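Local coordinates for protein lombricine kinase (Urechis caupo, PDB 3JPZ) that catalyses the reversible transfer of a phosphoryl group between ATP and lombricine, as a phosphagen kinase of the ATP:guanido phosphotransferase family, at residues P12-H17 with Q49-N54; C19-H24 with D77-E82; V42-V47 with E70-L75; N5-N10 with M29-F34. One frame throughout, in Å; residues are numbered along the deposited sequence. Where two conformers were deposited one is given.

Contact 1. Residues P12-H17 with Q49-N54; sequences PDYANH and QPSVDN. With NO3 (nitrate ion), chain D.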
loop_
_atom_site.group_PDB
_atom_site.type_symbol
_atom_site.label_atom_id
_atom_site.label_comp_id
_atom_site.label_asym_id
_atom_site.label_seq_id
_atom_site.Cartn_x
_atom_site.Cartn_y
_atom_site.Cartn_z
ATOM N N PRO A 12 -17.033 -3.396 -7.819
ATOM C CA PRO A 12 -16.210 -4.420 -7.176
ATOM C C PRO A 12 -16.883 -5.778 -7.209
ATOM O O PRO A 12 -18.103 -5.850 -7.245
ATOM C CB PRO A 12 -16.101 -3.930 -5.731
ATOM C CG PRO A 12 -16.280 -2.448 -5.824
ATOM C CD PRO A 12 -17.236 -2.222 -6.955
ATOM N N ASP A 13 -16.078 -6.830 -7.203
ATOM C CA ASP A 13 -16.570 -8.184 -7.046
ATOM C C ASP A 13 -16.441 -8.538 -5.578
ATOM O O ASP A 13 -15.342 -8.782 -5.079
ATOM C CB ASP A 13 -15.752 -9.158 -7.900
ATOM C CG ASP A 13 -16.220 -10.588 -7.756
ATOM O OD1 ASP A 13 -17.178 -10.822 -6.987
ATOM O OD2 ASP A 13 -15.637 -11.474 -8.415
ATOM N N TYR A 14 -17.565 -8.548 -4.878
ATOM C CA TYR A 14 -17.548 -8.757 -3.444
ATOM C C TYR A 14 -17.712 -10.233 -3.096
ATOM O O TYR A 14 -17.954 -10.577 -1.950
ATOM C CB TYR A 14 -18.622 -7.906 -2.763
ATOM C CG TYR A 14 -18.194 -6.461 -2.608
ATOM C CD1 TYR A 14 -18.822 -5.441 -3.306
ATOM C CD2 TYR A 14 -17.129 -6.126 -1.781
ATOM C CE1 TYR A 14 -18.415 -4.118 -3.161
ATOM C CE2 TYR A 14 -16.712 -4.809 -1.638
ATOM C CZ TYR A 14 -17.355 -3.813 -2.329
ATOM O OH TYR A 14 -16.925 -2.504 -2.178
ATOM N N ALA A 15 -17.576 -11.097 -4.093
ATOM C CA ALA A 15 -17.613 -12.526 -3.847
ATOM C C ALA A 15 -16.491 -12.858 -2.882
ATOM O O ALA A 15 -15.347 -12.429 -3.067
ATOM C CB ALA A 15 -17.457 -13.307 -5.150
ATOM N N ASN A 16 -16.837 -13.585 -1.827
ATOM C CA ASN A 16 -15.854 -14.066 -0.865
ATOM C C ASN A 16 -15.292 -12.934 -0.004
ATOM O O ASN A 16 -14.233 -13.072 0.602
ATOM C CB ASN A 16 -14.726 -14.802 -1.592
ATOM C CG ASN A 16 -15.226 -15.996 -2.392
ATOM O OD1 ASN A 16 -15.675 -16.999 -1.827
ATOM N ND2 ASN A 16 -15.148 -15.895 -3.715
ATOM N N HIS A 17 -16.010 -11.817 0.036
ATOM C CA HIS A 17 -15.641 -10.688 0.883
ATOM C C HIS A 17 -16.547 -10.628 2.103
ATOM O O HIS A 17 -17.769 -10.574 1.975
ATOM C CB HIS A 17 -15.760 -9.373 0.116
ATOM C CG HIS A 17 -14.599 -9.083 -0.779
ATOM N ND1 HIS A 17 -14.294 -9.856 -1.878
ATOM C CD2 HIS A 17 -13.679 -8.091 -0.748
ATOM C CE1 HIS A 17 -13.232 -9.353 -2.484
ATOM N NE2 HIS A 17 -12.839 -8.283 -1.817
ATOM N N GLN A 49 -12.304 1.551 -1.343
ATOM C CA GLN A 49 -11.133 0.775 -1.762
ATOM C C GLN A 49 -10.756 -0.340 -0.782
ATOM O O GLN A 49 -10.577 -1.485 -1.191
ATOM C CB GLN A 49 -9.921 1.670 -1.988
ATOM C CG GLN A 49 -8.726 0.907 -2.547
ATOM C CD GLN A 49 -9.006 0.291 -3.902
ATOM O OE1 GLN A 49 -9.276 0.994 -4.863
ATOM N NE2 GLN A 49 -8.942 -1.036 -3.982
ATOM N N PRO A 50 -10.618 -0.011 0.512
ATOM C CA PRO A 50 -10.230 -1.028 1.497
ATOM C C PRO A 50 -11.152 -2.245 1.477
ATOM O O PRO A 50 -10.701 -3.375 1.675
ATOM C CB PRO A 50 -10.368 -0.296 2.833
ATOM C CG PRO A 50 -10.221 1.147 2.490
ATOM C CD PRO A 50 -10.817 1.310 1.128
ATOM N N SER A 51 -12.434 -1.987 1.239
ATOM C CA SER A 51 -13.447 -3.038 1.239
ATOM C C SER A 51 -13.224 -4.038 0.108
ATOM O O SER A 51 -13.648 -5.187 0.192
ATOM C CB SER A 51 -14.847 -2.429 1.123
ATOM O OG SER A 51 -15.112 -1.994 -0.196
ATOM N N VAL A 52 -12.545 -3.605 -0.944
ATOM C CA VAL A 52 -12.280 -4.471 -2.073
ATOM C C VAL A 52 -10.992 -5.279 -1.866
ATOM O O VAL A 52 -10.978 -6.491 -2.105
ATOM C CB VAL A 52 -12.198 -3.655 -3.383
ATOM C CG1 VAL A 52 -12.235 -4.577 -4.598
ATOM C CG2 VAL A 52 -13.335 -2.649 -3.447
ATOM N N ASP A 53 -9.928 -4.613 -1.413
ATOM C CA ASP A 53 -8.612 -5.244 -1.242
ATOM C C ASP A 53 -8.621 -6.346 -0.192
ATOM O O ASP A 53 -7.960 -7.379 -0.345
ATOM C CB ASP A 53 -7.576 -4.212 -0.811
ATOM C CG ASP A 53 -7.369 -3.117 -1.841
ATOM O OD1 ASP A 53 -7.397 -3.412 -3.052
ATOM O OD2 ASP A 53 -7.175 -1.958 -1.432
ATOM N N ASN A 54 -9.352 -6.095 0.886
ATOM C CA ASN A 54 -9.384 -6.986 2.027
ATOM C C ASN A 54 -10.572 -7.926 1.893
ATOM O O ASN A 54 -11.704 -7.485 1.721
ATOM C CB ASN A 54 -9.480 -6.160 3.317
ATOM C CG ASN A 54 -9.300 -7.001 4.573
ATOM O OD1 ASN A 54 -9.161 -8.218 4.505
ATOM N ND2 ASN A 54 -9.306 -6.345 5.728
HETATM N N NO3 D . -10.077 -2.806 6.232
HETATM O O1 NO3 D . -8.873 -3.340 5.772
HETATM O O2 NO3 D . -11.164 -2.687 5.357
HETATM O O3 NO3 D . -10.192 -2.400 7.565
#
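H17 and Y14 turn ring edges toward the end of helix 44-53. The H17 imidazole has V52 O and S51 O at its edge, near the ring plane. The ring also meets that of F55, with the planes at about 35°. The Y14 ring has S51 OG and S51 O at its edge. H17 NE2 donates to V52 O at 2.6 Å, with an N-H...O angle of 163°. On the same ring, H17 ND1 donates to A15 O at 3.0 Å. Bonds at both nitrogens therefore fix the ring's rotation. H17 CD2 also lies 3.1 Å from S51 O. In one of the two S51 conformers, Y14 OH donates to S51 OG at 2.7 Å, and that OG is also hydrogen-bonded to I48 O. Beside this polar pair, P12 CG rests on V52 CG2 at 3.8 Å, and the two side chains cross at about a right angle. N54 ND2 hydrogen-bonds O1 of a nitrate, probably from the crystallisation liquor, at 3.0 Å. The contact ties the loop between helices 7-10 and 20-24 to the last turn of helix 44-53. Y14 and S51 both pack on V21 of helix 20-24, while P12 touches R135 of the second subunit.

Contact 2. Residues C19-H24 with D77-E82; sequences CVVGRH and DAVINE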
loop_
_atom_site.group_PDB
_atom_site.type_symbol
_atom_site.label_atom_id
_atom_site.label_comp_id
_atom_site.label_asym_id
_atom_site.label_seq_id
_atom_site.Cartn_x
_atom_site.Cartn_y
_atom_site.Cartn_z
ATOM N N CYS A 19 -16.503 -8.126 4.072
ATOM C CA CYS A 19 -16.564 -6.699 4.410
ATOM C C CYS A 19 -17.995 -6.187 4.567
ATOM O O CYS A 19 -18.886 -6.546 3.807
ATOM C CB CYS A 19 -15.847 -5.865 3.347
ATOM S SG CYS A 19 -16.560 -6.015 1.694
ATOM N N VAL A 20 -18.198 -5.311 5.542
ATOM C CA VAL A 20 -19.497 -4.683 5.752
ATOM C C VAL A 20 -19.954 -3.925 4.510
ATOM O O VAL A 20 -21.126 -3.979 4.131
ATOM C CB VAL A 20 -19.439 -3.703 6.930
ATOM C CG1 VAL A 20 -20.766 -2.987 7.090
ATOM C CG2 VAL A 20 -19.057 -4.439 8.210
ATOM N N VAL A 21 -19.025 -3.229 3.866
ATOM C CA VAL A 21 -19.383 -2.381 2.733
ATOM C C VAL A 21 -20.048 -3.212 1.649
ATOM O O VAL A 21 -21.025 -2.777 1.041
ATOM C CB VAL A 21 -18.166 -1.670 2.141
ATOM C CG1 VAL A 21 -18.491 -1.094 0.770
ATOM C CG2 VAL A 21 -17.687 -0.576 3.080
ATOM N N GLY A 22 -19.521 -4.414 1.432
ATOM C CA GLY A 22 -19.986 -5.287 0.369
ATOM C C GLY A 22 -21.390 -5.824 0.560
ATOM O O GLY A 22 -22.017 -6.276 -0.391
ATOM N N ARG A 23 -21.885 -5.785 1.790
ATOM C CA ARG A 23 -23.239 -6.244 2.073
ATOM C C ARG A 23 -24.255 -5.123 1.917
ATOM O O ARG A 23 -25.458 -5.377 1.923
ATOM C CB ARG A 23 -23.329 -6.829 3.476
ATOM C CG ARG A 23 -22.823 -8.260 3.561
ATOM C CD ARG A 23 -23.175 -8.884 4.896
ATOM N NE ARG A 23 -22.600 -8.151 6.021
ATOM C CZ ARG A 23 -21.352 -8.296 6.460
ATOM N NH1 ARG A 23 -20.528 -9.148 5.865
ATOM N NH2 ARG A 23 -20.923 -7.586 7.496
ATOM N N HIS A 24 -23.767 -3.894 1.777
ATOM C CA HIS A 24 -24.643 -2.731 1.618
ATOM C C HIS A 24 -24.476 -2.024 0.275
ATOM O O HIS A 24 -25.388 -1.337 -0.187
ATOM C CB HIS A 24 -24.413 -1.740 2.759
ATOM C CG HIS A 24 -24.753 -2.291 4.109
ATOM N ND1 HIS A 24 -26.053 -2.469 4.534
ATOM C CD2 HIS A 24 -23.965 -2.710 5.126
ATOM C CE1 HIS A 24 -26.052 -2.973 5.754
ATOM N NE2 HIS A 24 -24.798 -3.126 6.138
ATOM N N ASP A 77 -24.008 5.844 5.858
ATOM C CA ASP A 77 -25.106 5.674 6.799
ATOM C C ASP A 77 -25.432 4.194 6.983
ATOM O O ASP A 77 -25.692 3.742 8.092
ATOM C CB ASP A 77 -26.329 6.464 6.357
ATOM C CG ASP A 77 -26.247 7.925 6.750
ATOM O OD1 ASP A 77 -25.152 8.377 7.146
ATOM O OD2 ASP A 77 -27.281 8.619 6.676
ATOM N N ALA A 78 -25.395 3.428 5.903
ATOM C CA ALA A 78 -25.713 2.011 6.005
ATOM C C ALA A 78 -24.636 1.286 6.804
ATOM O O ALA A 78 -24.927 0.419 7.630
ATOM C CB ALA A 78 -25.855 1.399 4.628
ATOM N N VAL A 79 -23.385 1.647 6.554
ATOM C CA VAL A 79 -22.272 0.989 7.204
ATOM C C VAL A 79 -22.265 1.338 8.693
ATOM O O VAL A 79 -22.151 0.460 9.539
ATOM C CB VAL A 79 -20.927 1.362 6.531
ATOM C CG1 VAL A 79 -19.777 1.119 7.459
ATOM C CG2 VAL A 79 -20.746 0.575 5.240
ATOM N N ILE A 80 -22.404 2.625 8.995
ATOM C CA ILE A 80 -22.487 3.109 10.366
ATOM C C ILE A 80 -23.564 2.377 11.160
ATOM O O ILE A 80 -23.383 2.075 12.342
ATOM C CB ILE A 80 -22.821 4.621 10.398
ATOM C CG1 ILE A 80 -21.643 5.443 9.878
ATOM C CG2 ILE A 80 -23.172 5.062 11.805
ATOM C CD1 ILE A 80 -21.996 6.901 9.578
ATOM N N ASN A 81 -24.693 2.113 10.518
ATOM C CA ASN A 81 -25.833 1.500 11.203
ATOM C C ASN A 81 -25.565 0.042 11.569
ATOM O O ASN A 81 -26.132 -0.479 12.529
ATOM C CB ASN A 81 -27.080 1.592 10.331
ATOM C CG ASN A 81 -28.306 0.976 10.990
ATOM O OD1 ASN A 81 -28.699 1.359 12.091
ATOM N ND2 ASN A 81 -28.923 0.027 10.306
ATOM N N GLU A 82 -24.713 -0.623 10.800
ATOM C CA GLU A 82 -24.353 -1.995 11.126
ATOM C C GLU A 82 -23.258 -2.002 12.174
ATOM O O GLU A 82 -23.352 -2.691 13.181
ATOM C CB GLU A 82 -23.875 -2.753 9.893
ATOM C CG GLU A 82 -23.367 -4.155 10.221
ATOM C CD GLU A 82 -23.297 -5.052 9.004
ATOM O OE1 GLU A 82 -23.550 -4.561 7.890
ATOM O OE2 GLU A 82 -22.996 -6.250 9.162
HETATM O O HOH W 1 -25.332 -6.506 6.761
#
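E82 reaches from helix 73-83 to three side chains of the weakly bonded helix 20-24: V20, R23 and H24. Its CG lies anti to the backbone N (chi1 175°), and the chain stays extended beyond CG. This carries the carboxylate across to the other helix. There E82 OE1 accepts a hydrogen bond from H24 NE2 at 2.6 Å, met nearly along the C-O axis. OE1 lies near the plane of the imidazole, but the ring and carboxylate planes stand 80° apart. H24 CG is anti to the carbonyl carbon (chi1 -63°). H24 ND1 lies 3.9 Å from A78 CB, and A78 O sits over one ring face, toward the rim.

The second oxygen serves R23. R23 bends at chi3, and R23 NH2 meets E82 OE2 at 3.0 Å in a salt bridge. The donor comes from above the carboxylate plane, while OE2 lies close to the guanidinium plane. A water accepts from R23 NE and donates to E82 OE1. The tips of V20 and E82 also meet, with V20 CG1 3.3 Å from E82 OE1.

Further in, V79 CG2 touches both valines. V79 CG2 lies 3.9 Å from V21 CG2 and 4.0 Å from V20 CG1. V21 continues inward to I48 and S51 of helix 44-53.

The contact thus has a polar rim over an apolar interior. Hydrogen bonds to both carboxylate oxygens hold the group in place. The nearby R23 should stabilise E82 as a carboxylate, and the close H24 bond would probably raise the basicity of the imidazole.

Contact 3. Residues V42-V47 with E70-L75; sequences VTVDKV and EVFKEL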
loop_
_atom_site.group_PDB
_atom_site.type_symbol
_atom_site.label_atom_id
_atom_site.label_comp_id
_atom_site.label_asym_id
_atom_site.label_seq_id
_atom_site.Cartn_x
_atom_site.Cartn_y
_atom_site.Cartn_z
ATOM N N VAL A 42 -12.613 13.398 -3.383
ATOM C CA VAL A 42 -12.864 12.053 -2.888
ATOM C C VAL A 42 -14.004 11.436 -3.688
ATOM O O VAL A 42 -15.024 12.074 -3.927
ATOM C CB VAL A 42 -13.234 12.050 -1.400
ATOM C CG1 VAL A 42 -13.603 10.637 -0.951
ATOM C CG2 VAL A 42 -12.087 12.593 -0.577
ATOM N N THR A 43 -13.825 10.183 -4.085
ATOM C CA THR A 43 -14.817 9.473 -4.876
ATOM C C THR A 43 -15.280 8.222 -4.146
ATOM O O THR A 43 -14.631 7.773 -3.209
ATOM C CB THR A 43 -14.206 8.987 -6.189
ATOM O OG1 THR A 43 -13.236 7.978 -5.895
ATOM C CG2 THR A 43 -13.534 10.130 -6.929
ATOM N N VAL A 44 -16.390 7.645 -4.596
ATOM C CA VAL A 44 -16.894 6.421 -3.990
ATOM C C VAL A 44 -15.802 5.358 -4.007
ATOM O O VAL A 44 -15.597 4.656 -3.024
ATOM C CB VAL A 44 -18.163 5.893 -4.703
ATOM C CG1 VAL A 44 -17.830 5.331 -6.085
ATOM C CG2 VAL A 44 -18.848 4.837 -3.846
ATOM N N ASP A 45 -15.084 5.270 -5.122
ATOM C CA ASP A 45 -14.030 4.283 -5.265
ATOM C C ASP A 45 -12.985 4.427 -4.181
ATOM O O ASP A 45 -12.546 3.436 -3.622
ATOM C CB ASP A 45 -13.378 4.377 -6.641
ATOM C CG ASP A 45 -14.035 3.468 -7.643
ATOM O OD1 ASP A 45 -15.051 2.839 -7.273
ATOM O OD2 ASP A 45 -13.537 3.374 -8.783
ATOM N N LYS A 46 -12.589 5.664 -3.896
ATOM C CA LYS A 46 -11.655 5.946 -2.807
ATOM C C LYS A 46 -12.163 5.451 -1.448
ATOM O O LYS A 46 -11.429 4.811 -0.699
ATOM C CB LYS A 46 -11.396 7.452 -2.707
ATOM C CG LYS A 46 -10.478 7.821 -1.556
ATOM C CD LYS A 46 -9.075 7.322 -1.807
ATOM C CE LYS A 46 -8.226 7.406 -0.572
ATOM N NZ LYS A 46 -6.818 6.999 -0.862
ATOM N N VAL A 47 -13.406 5.767 -1.104
ATOM C CA VAL A 47 -13.873 5.456 0.240
ATOM C C VAL A 47 -14.139 3.966 0.413
ATOM O O VAL A 47 -14.155 3.465 1.533
ATOM C CB VAL A 47 -15.121 6.262 0.630
ATOM C CG1 VAL A 47 -14.847 7.751 0.457
ATOM C CG2 VAL A 47 -16.340 5.819 -0.185
ATOM N N GLU A 70 -21.332 13.076 3.670
ATOM C CA GLU A 70 -22.551 13.567 3.052
ATOM C C GLU A 70 -22.649 13.174 1.572
ATOM O O GLU A 70 -23.689 12.706 1.136
ATOM C CB GLU A 70 -22.699 15.077 3.248
ATOM C CG GLU A 70 -21.483 15.886 2.876
ATOM C CD GLU A 70 -21.810 17.349 2.652
ATOM O OE1 GLU A 70 -22.616 17.906 3.429
ATOM O OE2 GLU A 70 -21.262 17.942 1.698
ATOM N N VAL A 71 -21.575 13.339 0.807
ATOM C CA VAL A 71 -21.615 13.023 -0.621
ATOM C C VAL A 71 -21.904 11.540 -0.844
ATOM O O VAL A 71 -22.649 11.172 -1.753
ATOM C CB VAL A 71 -20.307 13.424 -1.331
ATOM C CG1 VAL A 71 -20.253 12.837 -2.740
ATOM C CG2 VAL A 71 -20.189 14.929 -1.382
ATOM N N PHE A 72 -21.317 10.695 -0.009
ATOM C CA PHE A 72 -21.601 9.264 -0.031
ATOM C C PHE A 72 -22.379 8.891 1.214
ATOM O O PHE A 72 -22.194 7.823 1.791
ATOM C CB PHE A 72 -20.293 8.497 -0.137
ATOM C CG PHE A 72 -19.397 9.031 -1.208
ATOM C CD1 PHE A 72 -19.738 8.881 -2.540
ATOM C CD2 PHE A 72 -18.249 9.734 -0.888
ATOM C CE1 PHE A 72 -18.934 9.394 -3.531
ATOM C CE2 PHE A 72 -17.439 10.245 -1.879
ATOM C CZ PHE A 72 -17.781 10.076 -3.198
ATOM N N LYS A 73 -23.267 9.800 1.607
ATOM C CA LYS A 73 -24.070 9.655 2.813
ATOM C C LYS A 73 -24.761 8.304 2.918
ATOM O O LYS A 73 -24.768 7.691 3.981
ATOM C CB LYS A 73 -25.117 10.765 2.883
ATOM C CG LYS A 73 -25.908 10.787 4.176
ATOM C CD LYS A 73 -26.712 12.065 4.306
ATOM C CE LYS A 73 -26.889 12.459 5.763
ATOM N NZ LYS A 73 -27.257 11.295 6.608
ATOM N N GLU A 74 -25.345 7.838 1.824
ATOM C CA GLU A 74 -26.168 6.639 1.886
ATOM C C GLU A 74 -25.322 5.393 2.114
ATOM O O GLU A 74 -25.818 4.382 2.615
ATOM C CB GLU A 74 -27.000 6.490 0.615
ATOM C CG GLU A 74 -26.326 5.724 -0.503
ATOM C CD GLU A 74 -27.280 5.448 -1.641
ATOM O OE1 GLU A 74 -28.323 4.803 -1.401
ATOM O OE2 GLU A 74 -26.993 5.891 -2.770
ATOM N N LEU A 75 -24.044 5.472 1.754
ATOM C CA LEU A 75 -23.133 4.360 1.969
ATOM C C LEU A 75 -22.582 4.382 3.387
ATOM O O LEU A 75 -22.533 3.354 4.069
ATOM C CB LEU A 75 -21.988 4.390 0.949
ATOM C CG LEU A 75 -20.956 3.271 1.080
ATOM C CD1 LEU A 75 -21.617 1.900 1.233
ATOM C CD2 LEU A 75 -20.018 3.289 -0.114
#
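F72 pushes its ring against the start of helix 44-53. Its CG is anti to the carbonyl carbon, beside the backbone N (chi1 -48°), and CB points toward the opposing segment. One delta carbon, F72 CD1, meets V44 CB and CA. The other, F72 CD2, touches V47 CG1 at 4.2 Å. Further out, F72 CE1 lies 3.8 Å from V44 CB and closer still to the V44 backbone. F72 CE2 meets V42 CG1 at 4.0 Å, and it also approaches V42 O, which sits at the ring edge near its plane. At the tip, F72 CZ reaches V44 N at 3.1 Å. F72 CZ also lies 3.3 Å from T43 C. No hydrogen bond crosses the contact. V44 CA lies over one face, toward the rim. V71 CG1 covers the opposite face over its centre, so the ring is held between the helix start and its own preceding residue.

L75 adds a second apolar touch. V44 CG2, anti to its backbone N, stands 4.2 Å from L75 CD2, and V47 CG2 approaches the same methyl from the next turn. The ring tip meets backbone where the helix begins. T43 is the N-cap, and its OG1 accepts from K46 N at 3.1 Å with an angle of 165°.

F72 itself marks a helix break, following helix 68-71 and serving as N-cap residue of helix 73-83. L33 and M29 of helix 27-33 pack on V44 and L75. Such aromatic and aliphatic packing between short helices fits the small, mainly helical N-terminal domain of phosphagen kinases.

Contact 4. Residues N5-N10 with M29-F34; sequences NDAKAN and MYQRLF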
loop_
_atom_site.group_PDB
_atom_site.type_symbol
_atom_site.label_atom_id
_atom_site.label_comp_id
_atom_site.label_asym_id
_atom_site.label_seq_id
_atom_site.Cartn_x
_atom_site.Cartn_y
_atom_site.Cartn_z
ATOM N N ASN A 5 -15.888 3.438 -19.050
ATOM C CA ASN A 5 -15.327 3.385 -17.708
ATOM C C ASN A 5 -16.367 3.814 -16.684
ATOM O O ASN A 5 -16.171 4.770 -15.936
ATOM C CB ASN A 5 -14.094 4.277 -17.616
ATOM C CG ASN A 5 -13.191 3.886 -16.474
ATOM O OD1 ASN A 5 -13.346 2.812 -15.895
ATOM N ND2 ASN A 5 -12.241 4.751 -16.141
ATOM N N ASP A 6 -17.471 3.082 -16.658
ATOM C CA ASP A 6 -18.653 3.485 -15.921
ATOM C C ASP A 6 -18.881 2.576 -14.709
ATOM O O ASP A 6 -18.057 1.719 -14.396
ATOM C CB ASP A 6 -19.865 3.460 -16.854
ATOM C CG ASP A 6 -20.163 2.070 -17.383
ATOM O OD1 ASP A 6 -19.376 1.145 -17.101
ATOM O OD2 ASP A 6 -21.184 1.898 -18.079
ATOM N N ALA A 7 -20.000 2.768 -14.022
ATOM C CA ALA A 7 -20.271 2.006 -12.812
ATOM C C ALA A 7 -20.244 0.497 -13.068
ATOM O O ALA A 7 -19.749 -0.265 -12.243
ATOM C CB ALA A 7 -21.613 2.428 -12.215
ATOM N N LYS A 8 -20.768 0.067 -14.211
ATOM C CA LYS A 8 -20.817 -1.358 -14.544
ATOM C C LYS A 8 -19.414 -1.942 -14.656
ATOM O O LYS A 8 -19.116 -3.004 -14.104
ATOM C CB LYS A 8 -21.560 -1.566 -15.867
ATOM C CG LYS A 8 -21.824 -3.026 -16.222
ATOM C CD LYS A 8 -22.444 -3.151 -17.611
ATOM C CE LYS A 8 -22.596 -4.604 -18.044
ATOM N NZ LYS A 8 -23.327 -4.731 -19.343
ATOM N N ALA A 9 -18.557 -1.237 -15.383
ATOM C CA ALA A 9 -17.192 -1.680 -15.609
ATOM C C ALA A 9 -16.409 -1.730 -14.294
ATOM O O ALA A 9 -15.430 -2.472 -14.163
ATOM C CB ALA A 9 -16.502 -0.742 -16.597
ATOM N N ASN A 10 -16.852 -0.945 -13.319
ATOM C CA ASN A 10 -16.049 -0.670 -12.138
ATOM C C ASN A 10 -16.529 -1.320 -10.853
ATOM O O ASN A 10 -15.848 -1.256 -9.836
ATOM C CB ASN A 10 -15.962 0.835 -11.932
ATOM C CG ASN A 10 -14.918 1.473 -12.826
ATOM O OD1 ASN A 10 -13.723 1.235 -12.667
ATOM N ND2 ASN A 10 -15.363 2.295 -13.764
ATOM N N MET A 29 -26.717 1.343 -5.626
ATOM C CA MET A 29 -26.072 2.351 -4.804
ATOM C C MET A 29 -24.762 2.767 -5.461
ATOM O O MET A 29 -24.479 3.956 -5.606
ATOM C CB MET A 29 -25.803 1.794 -3.409
ATOM C CG MET A 29 -25.021 2.730 -2.509
ATOM S SD MET A 29 -24.760 2.033 -0.876
ATOM C CE MET A 29 -26.438 1.644 -0.399
ATOM N N TYR A 30 -23.969 1.780 -5.863
ATOM C CA TYR A 30 -22.692 2.045 -6.512
ATOM C C TYR A 30 -22.881 2.980 -7.693
ATOM O O TYR A 30 -22.114 3.919 -7.877
ATOM C CB TYR A 30 -22.041 0.747 -6.985
ATOM C CG TYR A 30 -20.642 0.945 -7.509
ATOM C CD1 TYR A 30 -19.600 1.269 -6.648
ATOM C CD2 TYR A 30 -20.355 0.806 -8.862
ATOM C CE1 TYR A 30 -18.318 1.449 -7.118
ATOM C CE2 TYR A 30 -19.064 0.991 -9.344
ATOM C CZ TYR A 30 -18.056 1.309 -8.469
ATOM O OH TYR A 30 -16.776 1.500 -8.931
ATOM N N GLN A 31 -23.919 2.724 -8.480
ATOM C CA GLN A 31 -24.184 3.494 -9.685
ATOM C C GLN A 31 -24.553 4.929 -9.321
ATOM O O GLN A 31 -24.116 5.879 -9.967
ATOM C CB GLN A 31 -25.314 2.831 -10.475
ATOM C CG GLN A 31 -25.441 3.279 -11.922
ATOM C CD GLN A 31 -26.481 2.470 -12.678
ATOM O OE1 GLN A 31 -27.547 2.160 -12.147
ATOM N NE2 GLN A 31 -26.174 2.121 -13.921
ATOM N N ARG A 32 -25.355 5.078 -8.276
ATOM C CA ARG A 32 -25.762 6.394 -7.806
ATOM C C ARG A 32 -24.563 7.219 -7.380
ATOM O O ARG A 32 -24.495 8.418 -7.647
ATOM C CB ARG A 32 -26.703 6.261 -6.615
ATOM C CG ARG A 32 -28.119 5.879 -6.973
ATOM C CD ARG A 32 -29.061 6.112 -5.798
ATOM N NE ARG A 32 -28.903 5.090 -4.769
ATOM C CZ ARG A 32 -29.453 3.882 -4.817
ATOM N NH1 ARG A 32 -30.208 3.533 -5.845
ATOM N NH2 ARG A 32 -29.252 3.021 -3.829
ATOM N N LEU A 33 -23.621 6.560 -6.712
ATOM C CA LEU A 33 -22.488 7.235 -6.096
ATOM C C LEU A 33 -21.327 7.376 -7.063
ATOM O O LEU A 33 -20.444 8.212 -6.870
ATOM C CB LEU A 33 -22.052 6.459 -4.849
ATOM C CG LEU A 33 -23.217 6.299 -3.879
ATOM C CD1 LEU A 33 -22.889 5.334 -2.742
ATOM C CD2 LEU A 33 -23.595 7.660 -3.339
ATOM N N PHE A 34 -21.341 6.563 -8.111
ATOM C CA PHE A 34 -20.293 6.600 -9.124
ATOM C C PHE A 34 -20.408 7.911 -9.895
ATOM O O PHE A 34 -21.485 8.271 -10.354
ATOM C CB PHE A 34 -20.436 5.407 -10.071
ATOM C CG PHE A 34 -19.209 5.128 -10.885
ATOM C CD1 PHE A 34 -18.208 4.317 -10.391
ATOM C CD2 PHE A 34 -19.058 5.672 -12.148
ATOM C CE1 PHE A 34 -17.080 4.060 -11.133
ATOM C CE2 PHE A 34 -17.932 5.410 -12.896
ATOM C CZ PHE A 34 -16.942 4.608 -12.386
#
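A7, F34 and Y30 carry most of the buried surface. A7 CA stands 3.8 Å from the centroid of the F34 ring and 10° off its normal, a CH-pi contact over the face. A7 N and D6 C lie over the same ring, while N5 O sits at its edge. At the far end of the ring, N10 ND2 approaches F34 CZ at 3.1 Å, with the amide and ring planes 26° apart. N10 ND2 donates within its own segment to N5 OD1 and, at 2.8 Å, to D6 O. Y30 presents its edge to A7 O, which lies 3.2 Å from Y30 CE2. A7 CB fills the corner, 3.9 Å from Y30 CD2 and also near Q31 CA. Y30 OH passes N10 CB at 3.2 Å and makes its hydrogen bond with D45. N5 OD1 hydrogen-bonds T134 OG1, and N10 OD1 hydrogen-bonds G136 N and, weakly, T134 OG1, all of the second subunit. The short helix 7-10 is N-capped by D6, whose OD1 accepts from A9 N at 3.0 Å. This is an N-capped helix start laid over an aromatic face, at the subunit boundary of a helical domain.

All four contacts lie on one side of the chain's centre, among the helices of the N-terminal part, away from the annotated nucleotide sites. Contacts 1 and 3 share helix 44-53, with centres about 16 Å apart. Contacts 2 and 3 share helix 73-83, with centres about 12 Å apart, and contact 3 is nested inside the loop closed by contact 2. Contact 4 closes before contact 3 opens. The centres of those two also lie about 12 Å apart, joined by the R32-E74 salt bridge and the D45-Y30 pair. Contacts 1 and 2 alternate along the chain and meet through C19 and V21. The chain order and shared helices are consistent with one compact helical unit, and contacts 1, 3 and 4 also touch the second subunit.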